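PDB 2IUY: glycosyltransferase from Streptomyces viridochromogenes, which probably transfers a sugar from a nucleotide-activated donor, as a retaining GT4-family enzyme of avilamycin A biosynthesis. Local coordinates for residues Asp41-Leu46 against His321-Glu326; Ala140-Pro144 against Arg327-Gln331. All coordinates share one frame; numbering follows the deposited sequence.

How the interactions relate
Helix 31-45 follows the first strand of the N-terminal parallel sheet, and its last turn is met by the C-terminal helix: interaction 1 closes a loop of 274 residues holding all of the second sheet and all but the first strand of the first. The chain next runs through the first sheet to 140-144, where interaction 2 closes a loop of 182 residues with the whole second sheet. Helix 321-336 returns, meeting 41-46 and then 140-144; the segments alternate along the chain, so the loops cross. The contact centres lie about 12 Å apart, L43 packs on V329 and I324 on I143, so one C-terminal helix is tied at two places to the N-terminal half.

Interaction 1 (Asp41-Leu46 against His321-Glu326); sequences DGLLEL and HVTIAE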
# COMPACT_ATOMS: atom_id res chain seq x y z
N ASP A 41 -7.50 -6.57 9.93
CA ASP A 41 -8.58 -7.53 9.65
C ASP A 41 -8.02 -8.93 9.80
O ASP A 41 -8.65 -9.80 10.39
CB ASP A 41 -9.09 -7.38 8.22
CG ASP A 41 -9.93 -6.14 8.01
OD1 ASP A 41 -10.15 -5.37 8.97
OD2 ASP A 41 -10.34 -5.95 6.84
N GLY A 42 -6.84 -9.16 9.24
CA GLY A 42 -6.14 -10.48 9.39
C GLY A 42 -5.93 -10.89 10.86
O GLY A 42 -6.30 -12.02 11.25
N LEU A 43 -5.35 -9.99 11.65
CA LEU A 43 -5.01 -10.21 13.05
C LEU A 43 -6.27 -10.51 13.89
O LEU A 43 -6.23 -11.38 14.70
CB LEU A 43 -4.28 -8.98 13.62
CG LEU A 43 -2.86 -8.76 13.06
CD1 LEU A 43 -2.34 -7.43 13.47
CD2 LEU A 43 -1.92 -9.96 13.51
N LEU A 44 -7.33 -9.73 13.69
CA LEU A 44 -8.61 -9.92 14.32
C LEU A 44 -9.24 -11.25 13.92
O LEU A 44 -9.84 -11.93 14.75
CB LEU A 44 -9.55 -8.74 13.97
CG LEU A 44 -9.20 -7.35 14.55
CD1 LEU A 44 -10.12 -6.27 13.90
CD2 LEU A 44 -9.28 -7.34 16.11
N GLU A 45 -9.13 -11.63 12.64
CA GLU A 45 -9.71 -12.90 12.18
C GLU A 45 -8.97 -14.06 12.83
O GLU A 45 -9.55 -15.13 13.09
CB GLU A 45 -9.60 -13.04 10.66
CG GLU A 45 -10.81 -13.70 10.00
CD GLU A 45 -10.91 -13.36 8.51
OE1 GLU A 45 -11.19 -12.18 8.17
OE2 GLU A 45 -10.73 -14.27 7.68
N LEU A 46 -7.68 -13.86 13.06
CA LEU A 46 -6.86 -14.87 13.77
C LEU A 46 -7.09 -14.96 15.26
O LEU A 46 -6.53 -15.84 15.89
CB LEU A 46 -5.36 -14.63 13.53
CG LEU A 46 -4.90 -14.86 12.10
CD1 LEU A 46 -3.58 -14.19 11.85
CD2 LEU A 46 -4.89 -16.38 11.70
N HIS A 321 -5.09 -11.34 3.43
CA HIS A 321 -4.91 -10.79 4.79
C HIS A 321 -4.54 -11.77 5.91
O HIS A 321 -3.77 -11.41 6.81
CB HIS A 321 -6.11 -9.92 5.21
CG HIS A 321 -7.37 -10.69 5.50
ND1 HIS A 321 -7.96 -11.55 4.59
CD2 HIS A 321 -8.19 -10.68 6.58
CE1 HIS A 321 -9.06 -12.05 5.11
NE2 HIS A 321 -9.23 -11.53 6.31
N VAL A 322 -5.08 -12.99 5.86
CA VAL A 322 -4.89 -13.97 6.95
C VAL A 322 -3.52 -14.61 6.83
O VAL A 322 -2.82 -14.80 7.84
CB VAL A 322 -6.06 -15.06 7.00
CG1 VAL A 322 -5.70 -16.26 7.88
CG2 VAL A 322 -7.39 -14.44 7.47
N THR A 323 -3.13 -14.94 5.59
CA THR A 323 -1.79 -15.45 5.33
C THR A 323 -0.69 -14.46 5.75
O THR A 323 0.31 -14.87 6.33
CB THR A 323 -1.53 -15.98 3.84
OG1 THR A 323 -0.25 -16.65 3.80
CG2 THR A 323 -1.37 -14.86 2.85
N ILE A 324 -0.87 -13.18 5.41
CA ILE A 324 0.10 -12.14 5.77
C ILE A 324 0.07 -11.84 7.26
O ILE A 324 1.11 -11.72 7.88
CB ILE A 324 -0.18 -10.83 5.01
CG1 ILE A 324 0.01 -11.06 3.50
CG2 ILE A 324 0.74 -9.67 5.55
CD1 ILE A 324 1.39 -11.69 3.13
N ALA A 325 -1.13 -11.76 7.84
CA ALA A 325 -1.21 -11.59 9.29
C ALA A 325 -0.51 -12.73 10.05
O ALA A 325 0.13 -12.48 11.06
CB ALA A 325 -2.67 -11.43 9.76
N GLU A 326 -0.65 -13.97 9.61
CA GLU A 326 -0.02 -15.07 10.33
C GLU A 326 1.48 -15.03 10.15
O GLU A 326 2.21 -15.31 11.06
CB GLU A 326 -0.69 -16.45 10.01
CG GLU A 326 -0.39 -17.08 8.67
CD GLU A 326 -1.29 -18.32 8.37
OE1 GLU A 326 -2.12 -18.69 9.24
OE2 GLU A 326 -1.17 -18.89 7.24
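G42 lets the two helices close in: its CA lies 4.4 Å from CA of V322, and the short axes pass 7.9 Å apart at a crossing angle of -80°. The tight part is here. CB of A325 presses on the G42 backbone, 3.5 Å from its C, flanked by CD2 of L43 and CD1 of L46. The H321 ring lies beside the same turn, its CD2 edge 3.3 Å from N of G42. A chi1 of 72° sets CG between the backbone N and the carbonyl carbon and directs NE2 at E45. That N-H makes a nearly straight bond to OE1 (2.8 Å, 173°), in the ring plane but from above the carboxylate plane, tying down an exposed side chain. Neighbouring V322 lays CG2 over one ring face, toward the rim, and against OE2. The looser side is L46, with CD2 3.9 Å from CG1 of V322 and CD1 4.1 Å from CB of exposed E326. D41 turns its carboxylate elsewhere, to a salt bridge with R151. This is close helix-helix packing over a glycine, fastened by a His-carboxylate hydrogen bond, and it docks the C-terminal helix on the N-terminal Rossmann-like domain of a GT-B fold.

Interaction 2 (Ala140-Pro144 against Arg327-Gln331); sequences APVIP and RYVEQ
I143 plugs into the groove between R327, Y328 and Q331, and its side chain can be followed outward along the helix face. CB starts 4.0 Å from CZ of Y328. There it forks: CG2, set anti to the backbone N, lies over one face of the phenol ring, 3.7 Å from CE2, and also over a face of the R327 guanidinium. Through CG1 the other branch runs out extended and lays CD1 over the same ring as a CH-pi contact, 3.9 Å from the centroid and 18° off the normal. The tip finally reaches CG of Q331 and the R327 backbone. Y328 OH is joined to O of I143 through one water and to O of P144 through another, and it also hydrogen-bonds S110. R327 bends at chi3 (69°), and NH2 gives O of V142 a weak bond (3.0 Å, 125°), near the guanidinium plane, while CD of P144 packs against the same nitrogen. Farther along, Q331 lays OE1 3.3 Å from CG of P141; R334 supplies that oxygen's hydrogen bond. Backbone bonds from P141 and I143 to Y125 hold the loop beside the edge strand. The contact seats the C-terminal helix against the loop leading from the first sheet toward the second, probably part of the interdomain connection, consistent with the GT-B fold, whose chain end crosses back to the first domain.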
# COMPACT_ATOMS: atom_id res chain seq x y z
N ALA A 140 16.32 -9.86 8.16
CA ALA A 140 15.06 -9.07 8.21
C ALA A 140 13.96 -9.67 7.32
O ALA A 140 14.16 -9.91 6.14
CB ALA A 140 15.30 -7.58 7.86
N PRO A 141 12.78 -9.91 7.90
CA PRO A 141 11.70 -10.52 7.12
C PRO A 141 11.20 -9.59 6.02
O PRO A 141 11.19 -8.36 6.17
CB PRO A 141 10.57 -10.73 8.16
CG PRO A 141 11.22 -10.59 9.49
CD PRO A 141 12.39 -9.67 9.31
N VAL A 142 10.82 -10.22 4.92
CA VAL A 142 10.17 -9.55 3.84
C VAL A 142 8.75 -10.09 3.82
O VAL A 142 8.53 -11.31 3.69
CB VAL A 142 10.91 -9.77 2.51
CG1 VAL A 142 10.05 -9.32 1.37
CG2 VAL A 142 12.22 -8.98 2.50
N ILE A 143 7.79 -9.19 4.02
CA ILE A 143 6.40 -9.60 4.12
C ILE A 143 5.61 -8.59 3.32
O ILE A 143 5.57 -7.44 3.70
CB ILE A 143 5.87 -9.71 5.61
CG1 ILE A 143 6.66 -10.72 6.46
CG2 ILE A 143 4.43 -10.14 5.60
CD1 ILE A 143 6.27 -10.69 7.96
N PRO A 144 5.02 -9.00 2.18
CA PRO A 144 4.41 -8.02 1.28
C PRO A 144 3.10 -7.47 1.83
O PRO A 144 2.61 -7.96 2.89
CB PRO A 144 4.23 -8.83 -0.03
CG PRO A 144 4.02 -10.24 0.44
CD PRO A 144 4.96 -10.38 1.62
N ARG A 327 1.96 -14.55 9.01
CA ARG A 327 3.38 -14.24 8.86
C ARG A 327 3.91 -13.21 9.85
O ARG A 327 4.97 -13.41 10.46
CB ARG A 327 3.73 -13.87 7.39
CG ARG A 327 3.73 -15.13 6.54
CD ARG A 327 3.72 -14.79 5.10
NE ARG A 327 4.98 -14.18 4.65
CZ ARG A 327 5.26 -13.95 3.37
NH1 ARG A 327 4.37 -14.30 2.42
NH2 ARG A 327 6.43 -13.40 3.03
N TYR A 328 3.19 -12.12 10.02
CA TYR A 328 3.54 -11.19 11.10
C TYR A 328 3.54 -11.77 12.52
O TYR A 328 4.47 -11.51 13.25
CB TYR A 328 2.66 -9.94 11.05
CG TYR A 328 3.14 -8.98 10.02
CD1 TYR A 328 4.37 -8.34 10.17
CD2 TYR A 328 2.37 -8.70 8.87
CE1 TYR A 328 4.82 -7.41 9.25
CE2 TYR A 328 2.82 -7.79 7.92
CZ TYR A 328 4.04 -7.15 8.14
OH TYR A 328 4.54 -6.26 7.24
N VAL A 329 2.50 -12.54 12.88
CA VAL A 329 2.44 -13.18 14.19
C VAL A 329 3.65 -14.05 14.43
O VAL A 329 4.22 -14.05 15.53
CB VAL A 329 1.11 -13.97 14.37
CG1 VAL A 329 1.09 -14.79 15.69
CG2 VAL A 329 -0.10 -13.02 14.31
N GLU A 330 4.07 -14.79 13.41
CA GLU A 330 5.29 -15.60 13.50
C GLU A 330 6.47 -14.72 13.90
O GLU A 330 7.24 -15.12 14.76
CB GLU A 330 5.55 -16.36 12.16
CG GLU A 330 6.76 -17.32 12.18
CD GLU A 330 7.18 -17.85 10.80
OE1 GLU A 330 6.64 -17.39 9.74
OE2 GLU A 330 8.09 -18.74 10.77
N GLN A 331 6.60 -13.53 13.30
CA GLN A 331 7.65 -12.54 13.69
C GLN A 331 7.42 -11.92 15.06
O GLN A 331 8.35 -11.71 15.78
CB GLN A 331 7.81 -11.43 12.62
CG GLN A 331 8.16 -11.94 11.20
CD GLN A 331 9.37 -12.89 11.21
OE1 GLN A 331 10.31 -12.66 11.95
NE2 GLN A 331 9.33 -13.96 10.41
O HOH W 1 6.65 -5.61 5.88
O HOH W 2 3.12 -5.99 4.99